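Local structure of diacylglycerol O-acyltransferase (Marinobacter hydrocarbonoclasticus, 6CHJ) at residues 9-14 and 19-24; 269-274 and 313-318; 338-343 and 349-354; 360-365 and 370-375; 400-405 and 411-416. The protein is a wax ester synthase/diacylglycerol acyltransferase that probably transfers the acyl group of an acyl-CoA to a diacylglycerol, releasing a triacylglycerol and coenzyme A. All coordinates share one frame; numbering follows the deposited sequence.

Contact 1. Residues 9-14 and 19-24; sequences QLFLWL and QPMHVG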
# COMPACT_ATOMS: atom_id res chain seq x y z
N GLN B 9 6.68 4.76 -20.73
CA GLN B 9 7.96 4.67 -20.05
C GLN B 9 8.15 5.82 -19.07
O GLN B 9 8.80 5.66 -18.03
CB GLN B 9 9.08 4.64 -21.09
CG GLN B 9 10.44 4.24 -20.59
CD GLN B 9 11.25 3.57 -21.69
OE1 GLN B 9 10.70 3.14 -22.71
NE2 GLN B 9 12.57 3.48 -21.49
N LEU B 10 7.57 6.98 -19.37
CA LEU B 10 7.78 8.16 -18.54
C LEU B 10 7.11 8.02 -17.17
O LEU B 10 7.70 8.38 -16.15
CB LEU B 10 7.28 9.40 -19.28
CG LEU B 10 7.51 10.82 -18.76
CD1 LEU B 10 6.52 11.09 -17.64
CD2 LEU B 10 8.95 11.09 -18.33
N PHE B 11 5.88 7.50 -17.14
CA PHE B 11 5.17 7.32 -15.88
C PHE B 11 5.85 6.28 -14.99
O PHE B 11 5.79 6.38 -13.76
CB PHE B 11 3.71 6.93 -16.14
CG PHE B 11 2.87 8.06 -16.70
CD1 PHE B 11 2.32 9.01 -15.86
CD2 PHE B 11 2.64 8.17 -18.06
CE1 PHE B 11 1.57 10.06 -16.36
CE2 PHE B 11 1.88 9.22 -18.57
CZ PHE B 11 1.34 10.17 -17.71
N LEU B 12 6.49 5.28 -15.60
CA LEU B 12 7.31 4.38 -14.81
C LEU B 12 8.49 5.12 -14.23
O LEU B 12 8.84 4.93 -13.06
CB LEU B 12 7.78 3.21 -15.69
CG LEU B 12 6.76 2.12 -16.01
CD1 LEU B 12 7.37 1.12 -16.95
CD2 LEU B 12 6.33 1.45 -14.72
N TRP B 13 9.08 6.01 -15.02
CA TRP B 13 10.37 6.58 -14.68
C TRP B 13 10.27 7.56 -13.52
O TRP B 13 11.02 7.45 -12.54
CB TRP B 13 10.96 7.24 -15.93
CG TRP B 13 12.30 7.86 -15.72
CD1 TRP B 13 13.51 7.21 -15.59
CD2 TRP B 13 12.57 9.25 -15.62
NE1 TRP B 13 14.51 8.13 -15.41
CE2 TRP B 13 13.96 9.39 -15.42
CE3 TRP B 13 11.77 10.40 -15.67
CZ2 TRP B 13 14.57 10.64 -15.27
CZ3 TRP B 13 12.38 11.63 -15.52
CH2 TRP B 13 13.76 11.74 -15.32
N LEU B 14 9.34 8.51 -13.58
CA LEU B 14 9.28 9.50 -12.51
C LEU B 14 8.47 9.03 -11.31
O LEU B 14 8.20 9.82 -10.41
CB LEU B 14 8.74 10.84 -13.04
CG LEU B 14 7.42 10.91 -13.78
CD1 LEU B 14 6.37 11.22 -12.78
CD2 LEU B 14 7.47 12.04 -14.79
N GLN B 19 5.36 9.78 -4.89
CA GLN B 19 4.44 10.06 -5.99
C GLN B 19 4.17 8.77 -6.76
O GLN B 19 4.73 8.54 -7.84
CB GLN B 19 5.01 11.16 -6.90
CG GLN B 19 6.50 10.96 -7.36
CD GLN B 19 7.14 12.22 -7.91
OE1 GLN B 19 7.17 13.27 -7.26
NE2 GLN B 19 7.67 12.13 -9.12
N PRO B 20 3.32 7.89 -6.24
CA PRO B 20 2.86 6.79 -7.09
C PRO B 20 2.23 7.37 -8.35
O PRO B 20 1.70 8.49 -8.37
CB PRO B 20 1.85 6.06 -6.21
CG PRO B 20 2.30 6.36 -4.82
CD PRO B 20 2.82 7.75 -4.86
N MET B 21 2.36 6.62 -9.43
CA MET B 21 1.93 7.05 -10.75
C MET B 21 0.79 6.17 -11.25
O MET B 21 0.73 5.79 -12.42
CB MET B 21 3.14 7.07 -11.70
CG MET B 21 4.19 8.14 -11.34
SD MET B 21 3.60 9.88 -11.32
CE MET B 21 2.83 9.95 -12.89
N HIS B 22 -0.12 5.82 -10.35
CA HIS B 22 -1.33 5.12 -10.72
C HIS B 22 -2.52 6.07 -10.61
O HIS B 22 -2.53 6.98 -9.78
CB HIS B 22 -1.55 3.89 -9.83
CG HIS B 22 -1.64 4.19 -8.36
ND1 HIS B 22 -0.58 4.02 -7.50
CD2 HIS B 22 -2.67 4.63 -7.60
CE1 HIS B 22 -0.94 4.36 -6.28
NE2 HIS B 22 -2.20 4.74 -6.31
N VAL B 23 -3.52 5.87 -11.45
CA VAL B 23 -4.78 6.56 -11.31
C VAL B 23 -5.78 5.61 -10.66
O VAL B 23 -5.53 4.42 -10.49
CB VAL B 23 -5.32 7.08 -12.66
CG1 VAL B 23 -4.23 7.89 -13.38
CG2 VAL B 23 -5.81 5.89 -13.50
N GLY B 24 -6.95 6.15 -10.30
CA GLY B 24 -7.98 5.41 -9.62
C GLY B 24 -9.34 6.01 -9.90
O GLY B 24 -9.46 7.12 -10.42
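Phe11 and Leu14, at the end of helix 6-13, take the side chain of Met21 between them in a mainly apolar contact, where the chain turns back into strand 22-30. Met21 suits the place because a thioether is long, pliable and apolar. Its CB and CG rest on the carbonyl oxygen of Phe11, each 3.4 Å from Phe11 O. Bends at both chi2 (-59°) and chi3 (-51°) then fold the chain back, so that Met21 SD meets Leu14 CD1 at 3.4 Å and the terminal methyl CE comes to the edge of the Phe11 ring, near its plane, though its exact closeness there is doubtful. Leu14 is the first residue to leave the helix, and a chi1 of 54° sets its CG between backbone N and carbonyl carbon, bringing CD1 over the sulfur. The helix end also has a polar tie. Gln19 NE2 donates to Leu14 O at 2.7 Å, approaching almost in line with the carbonyl and close to the amide plane. Its other amide atom, OE1, accepts from the backbone N of Asp406, so both ends of the group are engaged. The ring of Phe11 stacks with His136, which with His135 opens the HHxxxDG sequence characteristic of CoA-dependent acyltransferases; the helix-turn-strand unit therefore lies beside what is probably the active site.

Contact 2. Residues 269-274 and 313-318; sequences MCAAAL and ASLHTD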
# COMPACT_ATOMS: atom_id res chain seq x y z
N MET B 269 -15.80 27.59 -8.91
CA MET B 269 -15.92 26.84 -7.66
C MET B 269 -14.55 26.41 -7.15
O MET B 269 -14.26 26.55 -5.96
CB MET B 269 -16.83 25.64 -7.82
CG MET B 269 -18.32 26.00 -7.79
SD MET B 269 -19.27 24.61 -8.43
CE MET B 269 -19.00 23.38 -7.13
N CYS B 270 -13.68 25.93 -8.06
CA CYS B 270 -12.31 25.57 -7.65
C CYS B 270 -11.53 26.80 -7.19
O CYS B 270 -10.88 26.77 -6.14
CB CYS B 270 -11.57 24.86 -8.79
SG CYS B 270 -12.35 23.28 -9.35
N ALA B 271 -11.57 27.90 -7.96
CA ALA B 271 -10.92 29.14 -7.53
C ALA B 271 -11.38 29.58 -6.14
O ALA B 271 -10.56 29.92 -5.28
CB ALA B 271 -11.19 30.26 -8.54
N ALA B 272 -12.70 29.60 -5.90
CA ALA B 272 -13.21 29.99 -4.58
C ALA B 272 -12.70 29.05 -3.49
O ALA B 272 -12.13 29.49 -2.49
CB ALA B 272 -14.74 30.04 -4.59
N ALA B 273 -12.89 27.73 -3.69
CA ALA B 273 -12.44 26.76 -2.70
C ALA B 273 -10.95 26.92 -2.40
O ALA B 273 -10.54 26.90 -1.23
CB ALA B 273 -12.75 25.33 -3.16
N LEU B 274 -10.13 27.07 -3.45
CA LEU B 274 -8.70 27.21 -3.23
C LEU B 274 -8.39 28.47 -2.45
O LEU B 274 -7.50 28.49 -1.59
CB LEU B 274 -7.96 27.25 -4.57
CG LEU B 274 -7.68 25.91 -5.27
CD1 LEU B 274 -7.30 26.16 -6.71
CD2 LEU B 274 -6.58 25.11 -4.53
N ALA B 313 -4.77 29.08 -17.15
CA ALA B 313 -5.82 30.00 -16.75
C ALA B 313 -5.58 30.51 -15.34
O ALA B 313 -5.38 29.71 -14.41
CB ALA B 313 -7.19 29.33 -16.84
N SER B 314 -5.58 31.83 -15.19
CA SER B 314 -5.53 32.43 -13.87
C SER B 314 -6.80 32.10 -13.11
O SER B 314 -7.91 32.19 -13.66
CB SER B 314 -5.38 33.95 -13.98
OG SER B 314 -5.89 34.60 -12.82
N LEU B 315 -6.65 31.72 -11.84
CA LEU B 315 -7.81 31.48 -11.00
C LEU B 315 -8.30 32.73 -10.28
O LEU B 315 -9.42 32.71 -9.74
CB LEU B 315 -7.50 30.36 -10.00
CG LEU B 315 -7.37 28.99 -10.70
CD1 LEU B 315 -7.13 27.87 -9.73
CD2 LEU B 315 -8.57 28.70 -11.56
N HIS B 316 -7.50 33.81 -10.26
CA HIS B 316 -7.90 35.10 -9.68
C HIS B 316 -8.26 34.95 -8.21
O HIS B 316 -9.27 35.48 -7.75
CB HIS B 316 -9.08 35.72 -10.43
CG HIS B 316 -8.74 36.14 -11.82
ND1 HIS B 316 -9.23 35.49 -12.93
CD2 HIS B 316 -7.95 37.14 -12.29
CE1 HIS B 316 -8.76 36.07 -14.02
NE2 HIS B 316 -7.98 37.07 -13.66
N THR B 317 -7.42 34.23 -7.47
CA THR B 317 -7.64 34.05 -6.04
C THR B 317 -7.32 35.29 -5.23
O THR B 317 -7.46 35.27 -4.01
CB THR B 317 -6.80 32.86 -5.56
OG1 THR B 317 -5.44 33.04 -5.98
CG2 THR B 317 -7.36 31.61 -6.18
N ASP B 318 -6.91 36.37 -5.88
CA ASP B 318 -6.72 37.67 -5.24
C ASP B 318 -7.97 38.52 -5.28
O ASP B 318 -7.98 39.62 -4.70
CB ASP B 318 -5.57 38.42 -5.93
CG ASP B 318 -5.93 38.84 -7.34
OD1 ASP B 318 -5.57 39.97 -7.74
OD2 ASP B 318 -6.58 38.05 -8.06
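Ala271 and Leu315 meet without any ring between them; the one aromatic ring in the two segments, His316, stands apart with Ser314 OG over the centre of one face, 3.2 Å above its plane. The backbone N of His316 gives the same hydroxyl a weak hydrogen bond across the bend that follows strand 310-314. His316 has positive phi and psi, and this left-handed conformation swings the chain so that Leu315 and Thr317, on either side of it in sequence, both point toward helix 262-280. Ala271 is small enough to let the backbone come close: its CB sits 3.3 Å from Leu315 O and 4.0 Å from Leu315 CB. One turn further along the helix, Leu274 CD1 meets Leu315 CD1 at 3.5 Å, methyl against methyl, the two side chains meeting at a slant. Thr317 divides its branches by chemistry. CG2 rests 3.7 Å from Ala271 O, while OG1 is hydrogen-bonded to the backbone N of Leu289. No hydrogen bond crosses between the segments, and every touching residue is buried. Leu315 also packs on Ile378 of strand 376-380, and Ala271 on Ile329 of helix 322-338. On another side of helix 262-280, Ala273 lies against helix 437-453, so the helix is held between that helix and the turn that follows strand 310-314.

Contact 3. Residues 338-343 and 349-354; sequences QRYRHM and VNYTAL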
# COMPACT_ATOMS: atom_id res chain seq x y z
N GLN B 338 -8.76 31.42 -27.38
CA GLN B 338 -8.74 32.04 -28.71
C GLN B 338 -7.33 32.15 -29.28
O GLN B 338 -7.16 32.17 -30.50
CB GLN B 338 -9.42 33.40 -28.66
CG GLN B 338 -10.94 33.33 -28.56
CD GLN B 338 -11.59 32.55 -29.70
OE1 GLN B 338 -11.62 31.31 -29.69
NE2 GLN B 338 -12.10 33.27 -30.70
N ARG B 339 -6.31 32.18 -28.42
CA ARG B 339 -4.92 32.09 -28.85
C ARG B 339 -4.64 30.75 -29.53
O ARG B 339 -3.54 30.51 -30.03
CB ARG B 339 -4.00 32.30 -27.63
CG ARG B 339 -2.49 32.33 -27.90
CD ARG B 339 -1.70 31.95 -26.64
NE ARG B 339 -1.95 30.57 -26.20
CZ ARG B 339 -2.81 30.22 -25.24
NH1 ARG B 339 -3.52 31.14 -24.60
NH2 ARG B 339 -2.97 28.94 -24.91
N TYR B 340 -5.65 29.87 -29.58
CA TYR B 340 -5.56 28.61 -30.30
C TYR B 340 -6.38 28.59 -31.58
O TYR B 340 -6.31 27.59 -32.31
CB TYR B 340 -6.03 27.44 -29.41
CG TYR B 340 -5.05 27.03 -28.35
CD1 TYR B 340 -3.69 27.26 -28.52
CD2 TYR B 340 -5.47 26.42 -27.18
CE1 TYR B 340 -2.78 26.89 -27.56
CE2 TYR B 340 -4.57 26.05 -26.22
CZ TYR B 340 -3.23 26.28 -26.41
OH TYR B 340 -2.31 25.90 -25.45
N ARG B 341 -7.16 29.63 -31.85
CA ARG B 341 -8.04 29.63 -33.02
C ARG B 341 -7.26 29.37 -34.30
O ARG B 341 -7.64 28.51 -35.11
CB ARG B 341 -8.79 30.96 -33.11
CG ARG B 341 -10.00 30.93 -34.03
CD ARG B 341 -11.27 30.60 -33.27
NE ARG B 341 -11.49 29.16 -33.13
CZ ARG B 341 -12.64 28.61 -32.75
NH1 ARG B 341 -13.67 29.38 -32.45
NH2 ARG B 341 -12.74 27.29 -32.65
N HIS B 342 -6.16 30.08 -34.50
CA HIS B 342 -5.40 30.01 -35.74
C HIS B 342 -4.17 29.13 -35.59
O HIS B 342 -3.04 29.54 -35.89
CB HIS B 342 -5.00 31.42 -36.19
CG HIS B 342 -6.16 32.31 -36.50
ND1 HIS B 342 -7.47 31.97 -36.23
CD2 HIS B 342 -6.21 33.54 -37.08
CE1 HIS B 342 -8.27 32.94 -36.61
NE2 HIS B 342 -7.53 33.91 -37.13
N MET B 343 -4.37 27.89 -35.13
CA MET B 343 -3.28 26.96 -34.91
C MET B 343 -3.71 25.55 -35.28
O MET B 343 -4.80 25.11 -34.92
CB MET B 343 -2.80 26.98 -33.45
CG MET B 343 -1.96 28.20 -33.10
SD MET B 343 -1.33 28.15 -31.41
CE MET B 343 -0.06 26.92 -31.55
N VAL B 349 0.66 21.25 -30.54
CA VAL B 349 1.56 20.28 -29.91
C VAL B 349 2.93 20.89 -29.65
O VAL B 349 3.53 20.68 -28.60
CB VAL B 349 1.66 19.01 -30.77
CG1 VAL B 349 3.00 18.32 -30.54
CG2 VAL B 349 0.50 18.09 -30.47
N ASN B 350 3.45 21.66 -30.61
CA ASN B 350 4.76 22.27 -30.43
C ASN B 350 4.71 23.47 -29.49
O ASN B 350 5.60 23.64 -28.65
CB ASN B 350 5.37 22.68 -31.76
CG ASN B 350 6.87 22.83 -31.68
OD1 ASN B 350 7.41 23.94 -31.76
ND2 ASN B 350 7.56 21.71 -31.47
N TYR B 351 3.69 24.32 -29.62
CA TYR B 351 3.51 25.40 -28.66
C TYR B 351 3.32 24.84 -27.25
O TYR B 351 3.94 25.31 -26.29
CB TYR B 351 2.33 26.26 -29.08
CG TYR B 351 1.97 27.37 -28.11
CD1 TYR B 351 2.83 28.43 -27.87
CD2 TYR B 351 0.74 27.35 -27.44
CE1 TYR B 351 2.50 29.44 -26.99
CE2 TYR B 351 0.40 28.37 -26.56
CZ TYR B 351 1.28 29.41 -26.34
OH TYR B 351 0.94 30.41 -25.46
N THR B 352 2.48 23.81 -27.11
CA THR B 352 2.28 23.18 -25.80
C THR B 352 3.59 22.67 -25.24
O THR B 352 3.92 22.92 -24.07
CB THR B 352 1.26 22.05 -25.91
OG1 THR B 352 -0.03 22.58 -26.24
CG2 THR B 352 1.18 21.28 -24.60
N ALA B 353 4.36 21.94 -26.05
CA ALA B 353 5.59 21.31 -25.55
C ALA B 353 6.64 22.35 -25.19
O ALA B 353 7.40 22.16 -24.22
CB ALA B 353 6.14 20.34 -26.60
N LEU B 354 6.73 23.44 -25.95
CA LEU B 354 7.74 24.46 -25.67
C LEU B 354 7.36 25.31 -24.46
O LEU B 354 8.23 25.67 -23.66
CB LEU B 354 7.96 25.36 -26.90
CG LEU B 354 8.50 24.75 -28.21
CD1 LEU B 354 8.49 25.79 -29.33
CD2 LEU B 354 9.89 24.16 -28.03
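With chi1 at 176°, Tyr351 carries its ring straight out from helix 345-365 toward Arg339, Tyr340 and Met343, and the bend of Met343 at chi3 (74°) turns CE back to meet it. That methyl lies 3.5 Å from Tyr351 CB, and Met343 SD stands 5.1 Å from the centroid of the Tyr351 ring, an oblique Met-aromatic contact. The two tyrosines touch edge to edge, Tyr340 CE1 being 3.6 Å from Tyr351 CD2. Arg339 NE comes within 3.0 Å of Tyr351 OH, at an angle too poor for a hydrogen bond. Arg339 CZ lies above one face of the Tyr340 ring, offset toward the rim. A large, partly polar ring suits this surface site. An alanine in place of Tyr351 is likely to open a gap beside Tyr340 and to leave the Met343 methyl and Arg339 freer to move. The contact ties the turn after helix 322-338 to helix 345-365, while Tyr340 OH bonds Val310 O in strand 310-314.

Contact 4. Residues 360-365 and 370-375; sequences AFHLLT and KWQTFN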
# COMPACT_ATOMS: atom_id res chain seq x y z
N ALA B 360 8.40 21.58 -16.66
CA ALA B 360 8.87 20.21 -16.51
C ALA B 360 10.21 20.18 -15.79
O ALA B 360 10.42 19.34 -14.91
CB ALA B 360 8.98 19.52 -17.87
N PHE B 361 11.12 21.10 -16.13
CA PHE B 361 12.41 21.16 -15.45
C PHE B 361 12.23 21.44 -13.98
O PHE B 361 12.96 20.89 -13.13
CB PHE B 361 13.32 22.22 -16.08
CG PHE B 361 14.63 22.41 -15.34
CD1 PHE B 361 15.76 21.68 -15.70
CD2 PHE B 361 14.74 23.32 -14.28
CE1 PHE B 361 16.97 21.83 -15.01
CE2 PHE B 361 15.95 23.48 -13.60
CZ PHE B 361 17.06 22.72 -13.96
N HIS B 362 11.27 22.31 -13.63
CA HIS B 362 11.10 22.64 -12.22
C HIS B 362 10.47 21.48 -11.45
O HIS B 362 10.91 21.18 -10.33
CB HIS B 362 10.26 23.90 -12.03
CG HIS B 362 10.10 24.26 -10.59
ND1 HIS B 362 11.16 24.31 -9.71
CD2 HIS B 362 8.99 24.55 -9.86
CE1 HIS B 362 10.73 24.64 -8.51
NE2 HIS B 362 9.41 24.79 -8.57
N LEU B 363 9.42 20.86 -12.00
CA LEU B 363 8.80 19.67 -11.38
C LEU B 363 9.85 18.60 -11.08
O LEU B 363 9.92 18.10 -9.95
CB LEU B 363 7.71 19.10 -12.29
CG LEU B 363 6.54 20.07 -12.32
CD1 LEU B 363 5.57 19.78 -13.45
CD2 LEU B 363 5.83 20.05 -10.97
N LEU B 364 10.69 18.28 -12.07
CA LEU B 364 11.67 17.21 -11.94
C LEU B 364 12.75 17.55 -10.92
O LEU B 364 13.28 16.65 -10.26
CB LEU B 364 12.31 16.93 -13.30
CG LEU B 364 11.51 16.02 -14.25
CD1 LEU B 364 12.08 16.09 -15.66
CD2 LEU B 364 11.48 14.57 -13.73
N THR B 365 13.12 18.82 -10.80
CA THR B 365 14.32 19.15 -10.04
C THR B 365 14.09 20.02 -8.83
O THR B 365 14.89 19.94 -7.88
CB THR B 365 15.37 19.82 -10.94
OG1 THR B 365 15.01 21.19 -11.19
CG2 THR B 365 15.55 19.04 -12.26
N LYS B 370 10.81 30.02 -10.08
CA LYS B 370 10.21 31.00 -10.97
C LYS B 370 9.56 30.35 -12.19
O LYS B 370 8.75 31.00 -12.86
CB LYS B 370 11.26 32.01 -11.42
CG LYS B 370 11.50 33.17 -10.46
CD LYS B 370 12.70 34.03 -10.93
CE LYS B 370 12.36 35.52 -10.99
NZ LYS B 370 13.16 36.29 -12.01
N TRP B 371 9.89 29.10 -12.50
CA TRP B 371 9.33 28.41 -13.66
C TRP B 371 8.11 27.54 -13.31
O TRP B 371 7.64 26.80 -14.17
CB TRP B 371 10.41 27.54 -14.36
CG TRP B 371 11.47 28.35 -15.13
CD1 TRP B 371 11.42 29.69 -15.42
CD2 TRP B 371 12.72 27.86 -15.68
NE1 TRP B 371 12.56 30.06 -16.10
CE2 TRP B 371 13.37 28.97 -16.27
CE3 TRP B 371 13.34 26.61 -15.72
CZ2 TRP B 371 14.62 28.86 -16.90
CZ3 TRP B 371 14.59 26.51 -16.36
CH2 TRP B 371 15.20 27.63 -16.94
N GLN B 372 7.60 27.63 -12.07
CA GLN B 372 6.51 26.75 -11.64
C GLN B 372 5.35 26.75 -12.64
O GLN B 372 4.80 25.69 -12.96
CB GLN B 372 6.02 27.17 -10.24
CG GLN B 372 4.74 26.46 -9.77
CD GLN B 372 4.98 25.04 -9.29
OE1 GLN B 372 5.90 24.79 -8.51
NE2 GLN B 372 4.15 24.11 -9.76
N THR B 373 4.96 27.94 -13.15
CA THR B 373 4.04 28.12 -14.27
C THR B 373 2.58 27.77 -13.95
O THR B 373 1.66 28.36 -14.52
CB THR B 373 4.52 27.30 -15.48
OG1 THR B 373 5.92 27.51 -15.70
CG2 THR B 373 3.75 27.67 -16.74
N PHE B 374 2.35 26.80 -13.09
CA PHE B 374 0.99 26.58 -12.64
C PHE B 374 1.02 25.97 -11.26
O PHE B 374 1.95 25.24 -10.91
CB PHE B 374 0.16 25.72 -13.63
CG PHE B 374 0.76 24.38 -13.94
CD1 PHE B 374 0.44 23.27 -13.17
CD2 PHE B 374 1.61 24.22 -15.04
CE1 PHE B 374 0.98 22.01 -13.47
CE2 PHE B 374 2.15 22.97 -15.35
CZ PHE B 374 1.83 21.86 -14.56
N ASN B 375 0.01 26.29 -10.47
CA ASN B 375 -0.01 25.84 -9.09
C ASN B 375 -0.80 24.56 -8.91
O ASN B 375 -0.59 23.87 -7.91
CB ASN B 375 -0.57 26.94 -8.19
CG ASN B 375 0.18 28.26 -8.35
OD1 ASN B 375 -0.15 29.07 -9.22
ND2 ASN B 375 1.19 28.48 -7.52
O HOH W 1 8.16 25.09 -6.10
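Gln372, which meets His362 across the contact, donates from NE2 to Phe374 O at 2.7 Å, nearly straight and close to its amide plane. This bond, with a weaker one from NE2 to Arg407 O, fixes the amide's rotation and sends OE1 to the edge of the His362 ring, 3.4 Å from CD2; amide and imidazole planes stand 85° apart. A water is hydrogen-bonded to His362 NE2 at 2.8 Å and gives a weak bond to Gln372 OE1. His362 suits the place with a nitrogen for each side, since ND1 bonds the backbone N of Ala368. Replacing Gln372 by a leucine would probably leave Phe374 O without its amide donor and the water with one partner fewer. Beyond the histidine, the edge of Trp371 turns to the face of Phe361 in an offset edge-to-face pair, centroids 5.8 Å apart. Helix 345-365 is thus joined to the loop leading into strand 376-380, while Phe361 also packs on helix 200-212 and Phe374 on strand 310-314.

Contact 5. Residues 400-405 and 411-416; sequences PVSIDM and NMTLTS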
# COMPACT_ATOMS: atom_id res chain seq x y z
N PRO B 400 -13.12 10.48 -10.04
CA PRO B 400 -11.76 10.13 -10.40
C PRO B 400 -10.80 10.39 -9.24
O PRO B 400 -11.04 11.23 -8.38
CB PRO B 400 -11.46 11.05 -11.59
CG PRO B 400 -12.28 12.26 -11.29
CD PRO B 400 -13.55 11.75 -10.67
N VAL B 401 -9.70 9.62 -9.23
CA VAL B 401 -8.65 9.72 -8.22
C VAL B 401 -7.36 9.87 -9.00
O VAL B 401 -6.94 8.95 -9.70
CB VAL B 401 -8.58 8.49 -7.30
CG1 VAL B 401 -7.76 8.83 -6.06
CG2 VAL B 401 -9.99 8.01 -6.92
N SER B 402 -6.73 11.03 -8.90
CA SER B 402 -5.66 11.30 -9.84
C SER B 402 -4.28 11.22 -9.15
O SER B 402 -4.14 10.57 -8.10
CB SER B 402 -5.94 12.64 -10.51
OG SER B 402 -5.43 12.62 -11.83
N ILE B 403 -3.28 11.88 -9.73
CA ILE B 403 -1.89 11.76 -9.32
C ILE B 403 -1.40 13.10 -8.78
O ILE B 403 -1.48 14.12 -9.48
CB ILE B 403 -1.00 11.32 -10.50
CG1 ILE B 403 -1.39 9.94 -11.03
CG2 ILE B 403 0.48 11.38 -10.13
CD1 ILE B 403 -0.89 9.72 -12.48
N ASP B 404 -0.89 13.10 -7.55
CA ASP B 404 -0.02 14.13 -7.01
C ASP B 404 1.45 13.87 -7.36
O ASP B 404 1.89 12.73 -7.56
CB ASP B 404 -0.14 14.22 -5.50
CG ASP B 404 -1.53 14.54 -5.05
OD1 ASP B 404 -2.20 15.38 -5.70
OD2 ASP B 404 -1.94 13.98 -4.01
N MET B 405 2.22 14.96 -7.35
CA MET B 405 3.65 14.97 -7.61
C MET B 405 4.32 15.91 -6.62
O MET B 405 3.68 16.83 -6.09
CB MET B 405 3.98 15.47 -9.02
CG MET B 405 3.93 14.44 -10.09
SD MET B 405 4.54 15.18 -11.60
CE MET B 405 6.18 15.73 -11.04
N ASN B 411 -4.28 17.72 -6.87
CA ASN B 411 -4.77 17.51 -8.21
C ASN B 411 -6.29 17.46 -8.16
O ASN B 411 -6.87 16.61 -7.47
CB ASN B 411 -4.20 16.23 -8.81
CG ASN B 411 -4.47 16.12 -10.29
OD1 ASN B 411 -5.61 16.18 -10.72
ND2 ASN B 411 -3.41 15.98 -11.08
N MET B 412 -6.94 18.38 -8.86
CA MET B 412 -8.38 18.48 -8.87
C MET B 412 -8.88 17.87 -10.16
O MET B 412 -8.51 18.33 -11.25
CB MET B 412 -8.84 19.93 -8.75
CG MET B 412 -8.43 20.62 -7.44
SD MET B 412 -8.92 22.37 -7.40
CE MET B 412 -10.38 22.34 -6.38
N THR B 413 -9.71 16.84 -10.06
CA THR B 413 -10.20 16.19 -11.25
C THR B 413 -11.72 16.12 -11.23
O THR B 413 -12.34 15.80 -10.21
CB THR B 413 -9.62 14.81 -11.41
OG1 THR B 413 -9.56 14.19 -10.12
CG2 THR B 413 -8.23 14.91 -12.00
N LEU B 414 -12.29 16.40 -12.39
CA LEU B 414 -13.72 16.63 -12.54
C LEU B 414 -14.28 15.80 -13.67
O LEU B 414 -13.61 15.54 -14.68
CB LEU B 414 -14.00 18.08 -12.82
CG LEU B 414 -13.76 18.78 -11.50
CD1 LEU B 414 -12.51 19.57 -11.52
CD2 LEU B 414 -14.95 19.62 -11.28
N THR B 415 -15.53 15.41 -13.49
CA THR B 415 -16.25 14.64 -14.48
C THR B 415 -17.73 14.91 -14.25
O THR B 415 -18.12 15.50 -13.23
CB THR B 415 -15.92 13.14 -14.41
OG1 THR B 415 -16.57 12.44 -15.48
CG2 THR B 415 -16.38 12.56 -13.11
N SER B 416 -18.54 14.47 -15.19
CA SER B 416 -19.98 14.61 -15.04
C SER B 416 -20.62 13.25 -15.24
O SER B 416 -20.10 12.38 -15.96
CB SER B 416 -20.57 15.64 -16.02
OG SER B 416 -20.08 15.47 -17.33
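Two antiparallel chain segments that belong to different sheets face each other here through side chains, Pro400 and Ser402 meeting Thr413 and Asn411 near the centre of the molecule. Their directions are 167° apart, yet no backbone hydrogen bond joins them. Pro400 sets CG and CD against the second strand: CG is 3.5 Å from Thr413 OG1 and CD 3.8 Å from Thr415 CG2. A proline suits the place, compact and apolar, with no N-H to satisfy. Thr413 turns its methyl to the neighbour, CG2 lying 3.6 Å from Ser402 CB, and its chi1 of 40° sends OG1 to a hydrogen bond with Gly424 O of strand 420-428. Thr415 keeps CG2 for the proline while OG1 bonds Val381 O. The pairing is consistent with the two-domain fold of CoA-dependent acyltransferases: strand 393-401 joins strand 22-30 in one sheet, Val401 bonding Gly24, whereas strand 410-417 runs between 376-380 and 420-428 in the other. Past Val401 the chain leaves its strand, and the contact there passes to the polar Ser402, Asp404 and Asn411. Asn411, its CG swung anti to the backbone N (chi1 -169°), gives Ile403 O a weak hydrogen bond from ND2 at 3.1 Å, and OD1 lies 3.6 Å from Ser402 CB. The carbonyl of Ser402 accepts from His104 NE2. Asp404 OD2 makes a long, weak ion pair with Arg239.

In the fold
Contacts 2, 4 and 5 are buried, contact 1 partly so, and contact 3 lies at the surface, its centre about 24 Å from that of the chain; contact 5 is about 2 Å from it. Contacts 1 and 5 share a sheet through neighbouring strands 22-30 and 393-401, while contacts 2 and 5 reach the other sheet and touch where Cys270 meets Met412. Contacts 3 and 4 use successive parts of helix 345-365, with about 7 Å between nearest atoms. Trp13 packs on Leu364, joining contacts 1 and 4. Chemistry follows position: contact 2 is aliphatic, contact 4 adds aromatics and a bridging water, contact 5 mixes proline with hydroxyls, and contact 3 gathers tyrosines round an arginine.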